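Putative xanthine dehydrogenase YAGS fad-binding subunit (Escherichia coli, PDB 5G5G) probably oxidises aldehydes as the large, molybdenum-bearing subunit of a periplasmic aldehyde oxidase, using a pterin cytosine dinucleotide cofactor. Local coordinates at residues T205-N210 with R232-Y237; R350-A355 with V690-L695; A437-N442 with Q582-A587. All blocks are in the same frame, centred on the assembly; numbering follows the deposited sequence.

Interaction 1 (T205-N210 with R232-Y237); sequences TLWTSN and RIISPY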
loop_
_atom_site.group_PDB
_atom_site.type_symbol
_atom_site.label_atom_id
_atom_site.label_comp_id
_atom_site.label_asym_id
_atom_site.label_seq_id
_atom_site.Cartn_x
_atom_site.Cartn_y
_atom_site.Cartn_z
ATOM N N THR C 205 -12.968 26.487 6.977
ATOM C CA THR C 205 -13.477 25.200 6.568
ATOM C C THR C 205 -12.334 24.408 5.989
ATOM O O THR C 205 -11.573 24.940 5.177
ATOM C CB THR C 205 -14.625 25.351 5.523
ATOM O OG1 THR C 205 -15.613 26.234 6.093
ATOM C CG2 THR C 205 -15.268 24.019 5.205
ATOM N N LEU C 206 -12.157 23.167 6.454
ATOM C CA LEU C 206 -11.085 22.288 5.992
ATOM C C LEU C 206 -11.720 21.028 5.443
ATOM O O LEU C 206 -12.394 20.289 6.192
ATOM C CB LEU C 206 -10.128 21.926 7.128
ATOM C CG LEU C 206 -8.832 21.261 6.637
ATOM C CD1 LEU C 206 -7.789 22.319 6.236
ATOM C CD2 LEU C 206 -8.228 20.325 7.649
ATOM N N TRP C 207 -11.487 20.769 4.170
ATOM C CA TRP C 207 -11.803 19.495 3.553
ATOM C C TRP C 207 -10.536 18.679 3.696
ATOM O O TRP C 207 -9.420 19.140 3.365
ATOM C CB TRP C 207 -12.109 19.673 2.085
ATOM C CG TRP C 207 -13.421 20.386 1.796
ATOM C CD1 TRP C 207 -14.589 19.807 1.446
ATOM C CD2 TRP C 207 -13.680 21.802 1.832
ATOM N NE1 TRP C 207 -15.570 20.763 1.235
ATOM C CE2 TRP C 207 -15.034 21.998 1.456
ATOM C CE3 TRP C 207 -12.883 22.944 2.084
ATOM C CZ2 TRP C 207 -15.626 23.284 1.355
ATOM C CZ3 TRP C 207 -13.489 24.197 2.045
ATOM C CH2 TRP C 207 -14.831 24.376 1.661
ATOM N N THR C 208 -10.663 17.460 4.193
ATOM C CA THR C 208 -9.458 16.717 4.528
ATOM C C THR C 208 -9.711 15.221 4.425
ATOM O O THR C 208 -10.811 14.790 4.023
ATOM C CB THR C 208 -8.968 17.133 5.964
ATOM O OG1 THR C 208 -7.643 16.637 6.240
ATOM C CG2 THR C 208 -9.943 16.638 7.006
ATOM N N SER C 209 -8.669 14.446 4.764
ATOM C CA SER C 209 -8.700 12.993 4.752
ATOM C C SER C 209 -8.333 12.570 6.189
ATOM O O SER C 209 -7.181 12.666 6.581
ATOM C CB SER C 209 -7.704 12.439 3.708
ATOM O OG SER C 209 -7.855 11.034 3.562
ATOM N N ASN C 210 -9.357 12.272 7.005
ATOM C CA ASN C 210 -9.144 12.089 8.426
ATOM C C ASN C 210 -10.185 11.099 8.962
ATOM O O ASN C 210 -11.352 11.225 8.639
ATOM C CB ASN C 210 -9.195 13.437 9.149
ATOM C CG ASN C 210 -8.634 13.364 10.558
ATOM O OD1 ASN C 210 -9.181 12.675 11.403
ATOM N ND2 ASN C 210 -7.507 14.021 10.806
ATOM N N ARG C 232 -14.678 24.098 10.818
ATOM C CA ARG C 232 -15.543 23.089 10.298
ATOM C C ARG C 232 -14.620 22.127 9.532
ATOM O O ARG C 232 -13.817 22.553 8.717
ATOM C CB ARG C 232 -16.640 23.613 9.382
ATOM C CG ARG C 232 -17.557 22.528 8.804
ATOM C CD ARG C 232 -18.703 23.111 8.007
ATOM N NE ARG C 232 -19.527 22.103 7.335
ATOM C CZ ARG C 232 -20.516 22.372 6.497
ATOM N NH1 ARG C 232 -20.821 23.627 6.122
ATOM N NH2 ARG C 232 -21.221 21.400 5.971
ATOM N N ILE C 233 -14.759 20.832 9.828
ATOM C CA ILE C 233 -13.978 19.796 9.172
ATOM C C ILE C 233 -14.923 18.935 8.312
ATOM O O ILE C 233 -15.998 18.500 8.796
ATOM C CB ILE C 233 -13.274 18.904 10.245
ATOM C CG1 ILE C 233 -12.364 19.694 11.197
ATOM C CG2 ILE C 233 -12.537 17.758 9.594
ATOM C CD1 ILE C 233 -11.255 20.476 10.520
ATOM N N ILE C 234 -14.471 18.582 7.099
ATOM C CA ILE C 234 -15.248 17.826 6.128
ATOM C C ILE C 234 -14.391 16.703 5.544
ATOM O O ILE C 234 -13.321 16.965 5.056
ATOM C CB ILE C 234 -15.746 18.773 4.985
ATOM C CG1 ILE C 234 -16.602 19.868 5.605
ATOM C CG2 ILE C 234 -16.456 17.989 3.919
ATOM C CD1 ILE C 234 -17.041 20.942 4.645
ATOM N N SER C 235 -14.819 15.444 5.748
ATOM C CA SER C 235 -14.135 14.292 5.195
ATOM C C SER C 235 -15.130 13.127 4.923
ATOM O O SER C 235 -15.113 12.107 5.643
ATOM C CB SER C 235 -13.021 13.881 6.177
ATOM O OG SER C 235 -12.109 13.027 5.530
ATOM N N PRO C 236 -15.995 13.269 3.910
ATOM C CA PRO C 236 -17.036 12.260 3.666
ATOM C C PRO C 236 -16.517 11.004 3.017
ATOM O O PRO C 236 -17.126 9.946 3.158
ATOM C CB PRO C 236 -18.059 13.015 2.763
ATOM C CG PRO C 236 -17.205 14.021 2.021
ATOM C CD PRO C 236 -16.201 14.473 3.059
ATOM N N TYR C 237 -15.411 11.116 2.286
ATOM C CA TYR C 237 -14.728 9.978 1.639
ATOM C C TYR C 237 -13.232 10.026 1.901
ATOM O O TYR C 237 -12.592 11.062 1.687
ATOM C CB TYR C 237 -15.001 9.907 0.122
ATOM C CG TYR C 237 -16.456 9.771 -0.154
ATOM C CD1 TYR C 237 -17.093 8.567 0.043
ATOM C CD2 TYR C 237 -17.221 10.890 -0.513
ATOM C CE1 TYR C 237 -18.465 8.448 -0.138
ATOM C CE2 TYR C 237 -18.588 10.774 -0.672
ATOM C CZ TYR C 237 -19.182 9.547 -0.469
ATOM O OH TYR C 237 -20.524 9.455 -0.633
#

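Interaction 2 (R350-A355 with V690-L695); sequences RAPGEA and VGELGL. With MCN (pterin cytosine dinucleotide), chain Y; MOS (dioxothiomolybdenum(VI) ion), chain Z.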
loop_
_atom_site.group_PDB
_atom_site.type_symbol
_atom_site.label_atom_id
_atom_site.label_comp_id
_atom_site.label_asym_id
_atom_site.label_seq_id
_atom_site.Cartn_x
_atom_site.Cartn_y
_atom_site.Cartn_z
ATOM N N ARG C 350 -2.973 -0.313 12.044
ATOM C CA ARG C 350 -4.015 -1.384 12.198
ATOM C C ARG C 350 -3.641 -2.422 13.256
ATOM O O ARG C 350 -2.673 -3.159 13.082
ATOM C CB ARG C 350 -4.262 -2.026 10.855
ATOM C CG ARG C 350 -5.577 -2.835 10.801
ATOM C CD ARG C 350 -5.775 -3.284 9.377
ATOM N NE ARG C 350 -7.109 -3.817 9.155
ATOM C CZ ARG C 350 -7.697 -3.992 7.963
ATOM N NH1 ARG C 350 -7.045 -3.743 6.852
ATOM N NH2 ARG C 350 -8.932 -4.474 7.888
ATOM N N ALA C 351 -4.418 -2.455 14.329
ATOM C CA ALA C 351 -4.185 -3.322 15.522
ATOM C C ALA C 351 -2.841 -3.001 16.183
ATOM O O ALA C 351 -1.974 -3.870 16.370
ATOM C CB ALA C 351 -4.302 -4.808 15.179
ATOM N N PRO C 352 -2.689 -1.763 16.650
ATOM C CA PRO C 352 -1.471 -1.408 17.356
ATOM C C PRO C 352 -1.300 -2.317 18.565
ATOM O O PRO C 352 -2.286 -2.597 19.284
ATOM C CB PRO C 352 -1.707 0.035 17.829
ATOM C CG PRO C 352 -3.119 0.326 17.528
ATOM C CD PRO C 352 -3.645 -0.649 16.567
ATOM N N GLY C 353 -0.080 -2.798 18.702
ATOM C CA GLY C 353 0.263 -3.698 19.787
ATOM C C GLY C 353 -0.058 -5.142 19.461
ATOM O O GLY C 353 0.852 -5.985 19.448
ATOM N N GLU C 354 -1.340 -5.487 19.230
ATOM C CA GLU C 354 -1.666 -6.886 18.952
ATOM C C GLU C 354 -1.065 -7.391 17.661
ATOM O O GLU C 354 -0.628 -8.538 17.579
ATOM C CB GLU C 354 -3.194 -7.127 18.948
ATOM C CG GLU C 354 -3.735 -7.504 20.314
ATOM C CD GLU C 354 -3.940 -6.348 21.248
ATOM O OE1 GLU C 354 -3.799 -5.172 20.867
ATOM O OE2 GLU C 354 -4.264 -6.642 22.415
ATOM N N ALA C 355 -0.991 -6.563 16.624
ATOM C CA ALA C 355 -0.435 -7.118 15.373
ATOM C C ALA C 355 1.017 -7.647 15.604
ATOM O O ALA C 355 1.292 -8.816 15.382
ATOM C CB ALA C 355 -0.528 -6.107 14.229
ATOM N N VAL C 690 -14.379 -5.728 14.193
ATOM C CA VAL C 690 -13.698 -6.721 13.325
ATOM C C VAL C 690 -12.520 -6.238 12.505
ATOM O O VAL C 690 -11.670 -7.038 12.086
ATOM C CB VAL C 690 -14.699 -7.423 12.408
ATOM C CG1 VAL C 690 -15.037 -6.584 11.180
ATOM C CG2 VAL C 690 -14.230 -8.846 12.062
ATOM N N GLY C 691 -12.517 -4.961 12.205
ATOM C CA GLY C 691 -11.533 -4.389 11.274
ATOM C C GLY C 691 -10.060 -4.510 11.657
ATOM O O GLY C 691 -9.215 -4.511 10.752
ATOM N N GLU C 692 -9.781 -4.603 12.964
ATOM C CA GLU C 692 -8.433 -4.857 13.468
ATOM C C GLU C 692 -8.189 -6.321 13.773
ATOM O O GLU C 692 -7.120 -6.850 13.454
ATOM C CB GLU C 692 -8.124 -3.942 14.647
ATOM C CG GLU C 692 -8.116 -2.445 14.315
ATOM C CD GLU C 692 -7.697 -1.599 15.517
ATOM O OE1 GLU C 692 -8.355 -1.650 16.573
ATOM O OE2 GLU C 692 -6.658 -0.910 15.366
ATOM N N LEU C 693 -9.197 -6.981 14.342
ATOM C CA LEU C 693 -9.168 -8.419 14.623
ATOM C C LEU C 693 -8.684 -9.205 13.405
ATOM O O LEU C 693 -7.877 -10.121 13.516
ATOM C CB LEU C 693 -10.558 -8.901 15.042
ATOM C CG LEU C 693 -10.642 -10.433 15.155
ATOM C CD1 LEU C 693 -9.793 -10.973 16.308
ATOM C CD2 LEU C 693 -12.117 -10.804 15.295
ATOM N N GLY C 694 -9.155 -8.805 12.229
ATOM C CA GLY C 694 -8.856 -9.544 11.026
ATOM C C GLY C 694 -7.408 -9.713 10.763
ATOM O O GLY C 694 -7.021 -10.671 10.081
ATOM N N LEU C 695 -6.610 -8.717 11.156
ATOM C CA LEU C 695 -5.158 -8.772 10.981
ATOM C C LEU C 695 -4.399 -9.623 12.027
ATOM O O LEU C 695 -3.326 -10.134 11.780
ATOM C CB LEU C 695 -4.610 -7.338 11.020
ATOM C CG LEU C 695 -3.130 -7.128 10.864
ATOM C CD1 LEU C 695 -2.655 -7.689 9.545
ATOM C CD2 LEU C 695 -2.761 -5.652 10.924
HETATM N N1 MCN Y . -18.542 -4.730 10.619
HETATM C C2 MCN Y . -19.803 -5.459 10.446
HETATM N N3 MCN Y . -20.114 -5.974 11.850
HETATM C C4 MCN Y . -19.440 -5.968 12.988
HETATM C C5 MCN Y . -18.243 -5.060 12.933
HETATM C C6 MCN Y . -17.842 -4.578 11.793
HETATM O O2 MCN Y . -20.441 -5.599 9.539
HETATM N N4 MCN Y . -19.728 -6.539 14.103
HETATM C "C1'" MCN Y . -17.985 -4.329 9.337
HETATM C C2D MCN Y . -18.727 -3.074 8.745
HETATM O "O2'" MCN Y . -18.609 -3.073 7.324
HETATM C "C3'" MCN Y . -17.922 -2.044 9.357
HETATM C C4D MCN Y . -16.376 -2.439 9.359
HETATM O O4D MCN Y . -16.622 -3.920 9.508
HETATM O "O3'" MCN Y . -17.962 -0.687 8.783
HETATM C "C5'" MCN Y . -15.450 -2.073 10.362
HETATM O "O5'" MCN Y . -16.042 -1.824 11.616
HETATM P PA MCN Y . -15.132 -1.808 12.871
HETATM O O1A MCN Y . -15.957 -1.196 14.001
HETATM O O2A MCN Y . -14.459 -3.125 13.038
HETATM O O3A MCN Y . -13.918 -0.710 12.472
HETATM P PB MCN Y . -14.071 0.857 12.614
HETATM O O1B MCN Y . -13.679 1.286 13.961
HETATM O O2B MCN Y . -15.390 1.285 12.061
HETATM O O3B MCN Y . -13.021 1.274 11.520
HETATM C C10 MCN Y . -11.580 1.366 11.893
HETATM C "C9'" MCN Y . -10.769 0.199 11.454
HETATM C "C8'" MCN Y . -9.282 0.410 12.074
HETATM S "S8'" MCN Y . -9.077 0.910 13.660
HETATM C "C7'" MCN Y . -8.356 0.364 11.248
HETATM S "S7'" MCN Y . -6.673 0.768 11.696
HETATM C "C6'" MCN Y . -8.501 -0.280 9.834
HETATM C C7 MCN Y . -9.962 -0.937 9.819
HETATM O "O9'" MCN Y . -10.943 -0.042 10.155
HETATM N "N5'" MCN Y . -8.535 0.960 8.896
HETATM C C4A MCN Y . -9.047 0.779 7.500
HETATM N "N8'" MCN Y . -10.236 -1.329 8.420
HETATM C C4B MCN Y . -9.998 -0.464 7.411
HETATM N "N1'" MCN Y . -10.421 -0.810 6.127
HETATM C "C2'" MCN Y . -10.439 0.105 5.069
HETATM N "N2'" MCN Y . -10.799 -0.199 3.916
HETATM N "N3'" MCN Y . -9.585 1.162 5.222
HETATM C "C4'" MCN Y . -9.023 1.711 6.363
HETATM O "O4'" MCN Y . -8.303 2.700 6.600
HETATM MO MO MOS Z . -6.921 1.805 13.744
HETATM S S MOS Z . -4.658 1.739 14.240
HETATM O O1 MOS Z . -6.955 3.521 13.247
HETATM O O2 MOS Z . -7.006 1.922 15.834
#

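Interaction 3 (A437-N442 with Q582-A587); sequences AGFRNN and QQSTFA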
loop_
_atom_site.group_PDB
_atom_site.type_symbol
_atom_site.label_atom_id
_atom_site.label_comp_id
_atom_site.label_asym_id
_atom_site.label_seq_id
_atom_site.Cartn_x
_atom_site.Cartn_y
_atom_site.Cartn_z
ATOM N N ALA C 437 -3.785 -17.961 16.429
ATOM C CA ALA C 437 -4.921 -17.277 17.006
ATOM C C ALA C 437 -4.810 -15.771 16.777
ATOM O O ALA C 437 -3.711 -15.215 16.743
ATOM C CB ALA C 437 -4.987 -17.533 18.488
ATOM N N GLY C 438 -5.976 -15.146 16.642
ATOM C CA GLY C 438 -6.146 -13.729 16.722
ATOM C C GLY C 438 -6.971 -13.314 17.932
ATOM O O GLY C 438 -7.807 -14.053 18.418
ATOM N N PHE C 439 -6.720 -12.106 18.395
ATOM C CA PHE C 439 -7.281 -11.549 19.604
ATOM C C PHE C 439 -7.234 -10.049 19.472
ATOM O O PHE C 439 -6.186 -9.496 19.110
ATOM C CB PHE C 439 -6.436 -11.972 20.800
ATOM C CG PHE C 439 -6.867 -11.337 22.108
ATOM C CD1 PHE C 439 -7.916 -11.892 22.810
ATOM C CD2 PHE C 439 -6.320 -10.109 22.536
ATOM C CE1 PHE C 439 -8.369 -11.302 23.994
ATOM C CE2 PHE C 439 -6.791 -9.472 23.692
ATOM C CZ PHE C 439 -7.812 -10.099 24.414
ATOM N N ARG C 440 -8.323 -9.386 19.853
ATOM C CA ARG C 440 -8.380 -7.901 19.872
ATOM C C ARG C 440 -9.514 -7.488 20.762
ATOM O O ARG C 440 -10.612 -8.038 20.652
ATOM C CB ARG C 440 -8.570 -7.351 18.471
ATOM C CG ARG C 440 -8.485 -5.839 18.338
ATOM C CD ARG C 440 -7.095 -5.266 18.562
ATOM N NE ARG C 440 -7.150 -3.824 18.436
ATOM C CZ ARG C 440 -6.170 -2.974 18.742
ATOM N NH1 ARG C 440 -5.015 -3.413 19.250
ATOM N NH2 ARG C 440 -6.338 -1.667 18.544
ATOM N N ASN C 441 -9.260 -6.572 21.674
ATOM C CA ASN C 441 -10.302 -6.131 22.565
ATOM C C ASN C 441 -11.461 -5.390 21.838
ATOM O O ASN C 441 -11.295 -4.879 20.715
ATOM C CB ASN C 441 -9.723 -5.285 23.693
ATOM C CG ASN C 441 -8.984 -6.129 24.731
ATOM O OD1 ASN C 441 -9.370 -7.258 25.009
ATOM N ND2 ASN C 441 -7.956 -5.571 25.329
ATOM N N ASN C 442 -12.605 -5.374 22.510
ATOM C CA ASN C 442 -13.744 -4.613 22.069
ATOM C C ASN C 442 -13.852 -3.399 22.973
ATOM O O ASN C 442 -13.968 -3.555 24.172
ATOM C CB ASN C 442 -15.013 -5.434 22.155
ATOM C CG ASN C 442 -16.212 -4.683 21.676
ATOM O OD1 ASN C 442 -16.257 -4.291 20.529
ATOM N ND2 ASN C 442 -17.197 -4.480 22.551
ATOM N N GLN C 582 -14.589 -8.803 30.586
ATOM C CA GLN C 582 -13.595 -8.514 29.570
ATOM C C GLN C 582 -14.270 -8.728 28.210
ATOM O O GLN C 582 -14.762 -9.826 27.925
ATOM C CB GLN C 582 -12.383 -9.459 29.702
ATOM C CG GLN C 582 -11.300 -9.193 28.685
ATOM C CD GLN C 582 -10.767 -7.787 28.774
ATOM O OE1 GLN C 582 -10.410 -7.294 29.848
ATOM N NE2 GLN C 582 -10.734 -7.141 27.680
ATOM N N GLN C 583 -14.333 -7.683 27.387
ATOM C CA GLN C 583 -14.976 -7.775 26.078
ATOM C C GLN C 583 -13.872 -7.849 25.035
ATOM O O GLN C 583 -13.049 -6.916 24.893
ATOM C CB GLN C 583 -15.856 -6.575 25.799
ATOM C CG GLN C 583 -16.918 -6.353 26.861
ATOM C CD GLN C 583 -17.902 -5.264 26.476
ATOM O OE1 GLN C 583 -18.133 -5.002 25.288
ATOM N NE2 GLN C 583 -18.486 -4.623 27.490
ATOM N N SER C 584 -13.856 -8.953 24.299
ATOM C CA SER C 584 -12.822 -9.125 23.279
ATOM C C SER C 584 -13.427 -9.842 22.073
ATOM O O SER C 584 -14.620 -10.263 22.074
ATOM C CB SER C 584 -11.633 -9.961 23.851
ATOM O OG SER C 584 -11.155 -9.410 25.095
ATOM N N THR C 585 -12.587 -9.923 21.061
ATOM C CA THR C 585 -12.852 -10.604 19.810
ATOM C C THR C 585 -11.731 -11.564 19.491
ATOM O O THR C 585 -10.592 -11.352 19.897
ATOM C CB THR C 585 -13.066 -9.577 18.661
ATOM O OG1 THR C 585 -11.843 -8.903 18.351
ATOM C CG2 THR C 585 -14.158 -8.595 19.048
ATOM N N PHE C 586 -12.077 -12.643 18.776
ATOM C CA PHE C 586 -11.189 -13.789 18.580
ATOM C C PHE C 586 -11.223 -14.258 17.136
ATOM O O PHE C 586 -12.235 -14.099 16.429
ATOM C CB PHE C 586 -11.632 -14.950 19.513
ATOM C CG PHE C 586 -11.647 -14.558 20.965
ATOM C CD1 PHE C 586 -10.517 -14.656 21.726
ATOM C CD2 PHE C 586 -12.791 -14.051 21.531
ATOM C CE1 PHE C 586 -10.499 -14.260 23.056
ATOM C CE2 PHE C 586 -12.798 -13.630 22.851
ATOM C CZ PHE C 586 -11.628 -13.763 23.613
ATOM N N ALA C 587 -10.134 -14.881 16.713
ATOM C CA ALA C 587 -10.049 -15.514 15.400
ATOM C C ALA C 587 -9.144 -16.717 15.396
ATOM O O ALA C 587 -8.253 -16.848 16.238
ATOM C CB ALA C 587 -9.536 -14.516 14.343
#

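Interaction 1 (T205-N210 with R232-Y237)
Over one face of the Trp207 indole lie two methyl groups, Ile234 CD1 from the neighbouring strand and Thr205 CG2 from its own, both offset toward the rim of the ring. Ile234 CD1 makes a CH-pi contact, 4.0 Å from the centroid of the five-membered ring of Trp207. Ile234 CG2 stands 3.6 Å from CD1 of the Trp207 indole. Trp41 also meets this ring. With CG1 anti to its carbonyl carbon (chi1 -59°), Ile234 sends CD1 over this face, 3.6 Å from Thr205 CG2 beside it. On the other side of the sheet, Leu206 and Ile233 run side by side, Leu206 CB 3.9 Å from Ile233 CD1, and Ile233 continues onto helix 213-224.

The backbones pair in parallel through Leu206 N to Arg232 O, Ile234 N to Leu206 O and Thr208 N to Ile234 O. Beyond the last pair, Ser235 OG takes over: it donates to Thr208 O at 2.7 Å, from above the carbonyl plane, and accepts from Asn210 N at 3.2 Å. One hydroxyl thus bridges Thr208 and Asn210. Parallel neighbours joined through helix 213-224 form a beta-alpha-beta unit, at the 231-234 border of a mixed sheet.

Interaction 2 (R350-A355 with V690-L695)
Arg350 reaches Gly691 with a fully extended side chain: CG is anti to the backbone N (chi1 -163°) and the chain stays straight to NE. Its guanidinium grips Gly691 O side-on, NE at 2.7 Å and NH2 at 2.9 Å, with the carbonyl oxygen in the guanidinium plane. One face of that plane lies against the pterin, where Arg350 NH2 is 3.4 Å from N8' of the cofactor. Were Arg350 replaced by an alanine, Gly691 O would probably lose both of its guanidinium donors and a gap would open beside the pterin.

Glu692 comes from the other segment and points its carboxylate at the molybdenum site. CG lies anti to its own carbonyl carbon (chi1 -63°) and the chain is extended beyond it, which carries OE2 to 2.9 Å from Ala351 N, a hydrogen bond that meets the carboxylate from above its plane. Glu692 OE2 is also 2.9 Å from O2 of the dioxothiomolybdenum ion, whose metal is held by the two dithiolene sulfurs of the pterin, a glutamate placed as in xanthine oxidase family active sites. OE1 forms a salt bridge with Arg440. Backbone N-H groups of Val690 and Gly691 converge on cofactor phosphate oxygen O2A. Leu695 CD2 packs against Arg350 CB at 3.9 Å and Ala355 CB at 4.0 Å, crossing the arginine chain.

Gly353 is the N-cap of helix 354-372, helix 619-638 packs against Arg350, and Leu693 leans on strand 584-596; the 690-695 loop thus sits between cofactor, helices and sheet, shortly before helix 698-710.

Interaction 3 (A437-N442 with Q582-A587)
Strands 437-441 and 584-587 run antiparallel at 165°, with Gly438-Ala587 and Arg440-Thr585 as hydrogen-bonded pairs and Phe439-Phe586 as a non-hydrogen-bonded pair. The two phenylalanines lie side by side on one face of the sheet, their rings oblique at 64°, with Phe586 CE1 at the edge of the Phe439 ring, 3.5 Å from its CD1. Phe439 CE1 also touches Ser584 CB. Leu401 of helix 401-412 touches Phe586.

On the opposite face, Thr585 holds OG1 between its backbone N and carbonyl carbon (chi1 69°), from where it donates to Arg440 O at 2.7 Å. Thr585 N reaches the same oxygen from the other face of the carbonyl plane, so Arg440 O has two donors. The Arg440 side chain bends at chi2 and turns away from Thr585 to a salt bridge with Glu354.

Polar side chains take over at the strand end. Ser584 OG donates to Asn441 OD1 at 2.8 Å, in the plane of that carbonyl. Asn442 pairs twice with Gln583: its N with Gln583 O at 2.9 Å, and its ND2 with Gln583 OE1, which lies in the Asn442 amide plane.

This is an antiparallel strand pair in a mixed sheet of the molybdopterin-binding part of the chain; its Arg440 side chain extends from the sheet toward the molybdenum site.

In the fold
All three contacts are largely buried, yet they differ in chemistry. Interaction 1 borders a seven-stranded sheet about 25 Å, centre to centre, from interaction 2 and partly meets the surface; its strands pair by backbone hydrogen bonds and its faces carry mostly apolar side chains. Interaction 3 is antiparallel and lies on the other side of the chain's centre from interaction 1, mixing an aromatic pair with amide and hydroxyl bonds. Interaction 2 has no strand pairing: side-chain to backbone bonds and a bound cofactor join a helix start to a loop. Interactions 2 and 3 touch directly, their centres about 9 Å apart, through the Arg440 side chain and packing of Glu354 on Phe439 and Leu693 on Phe586.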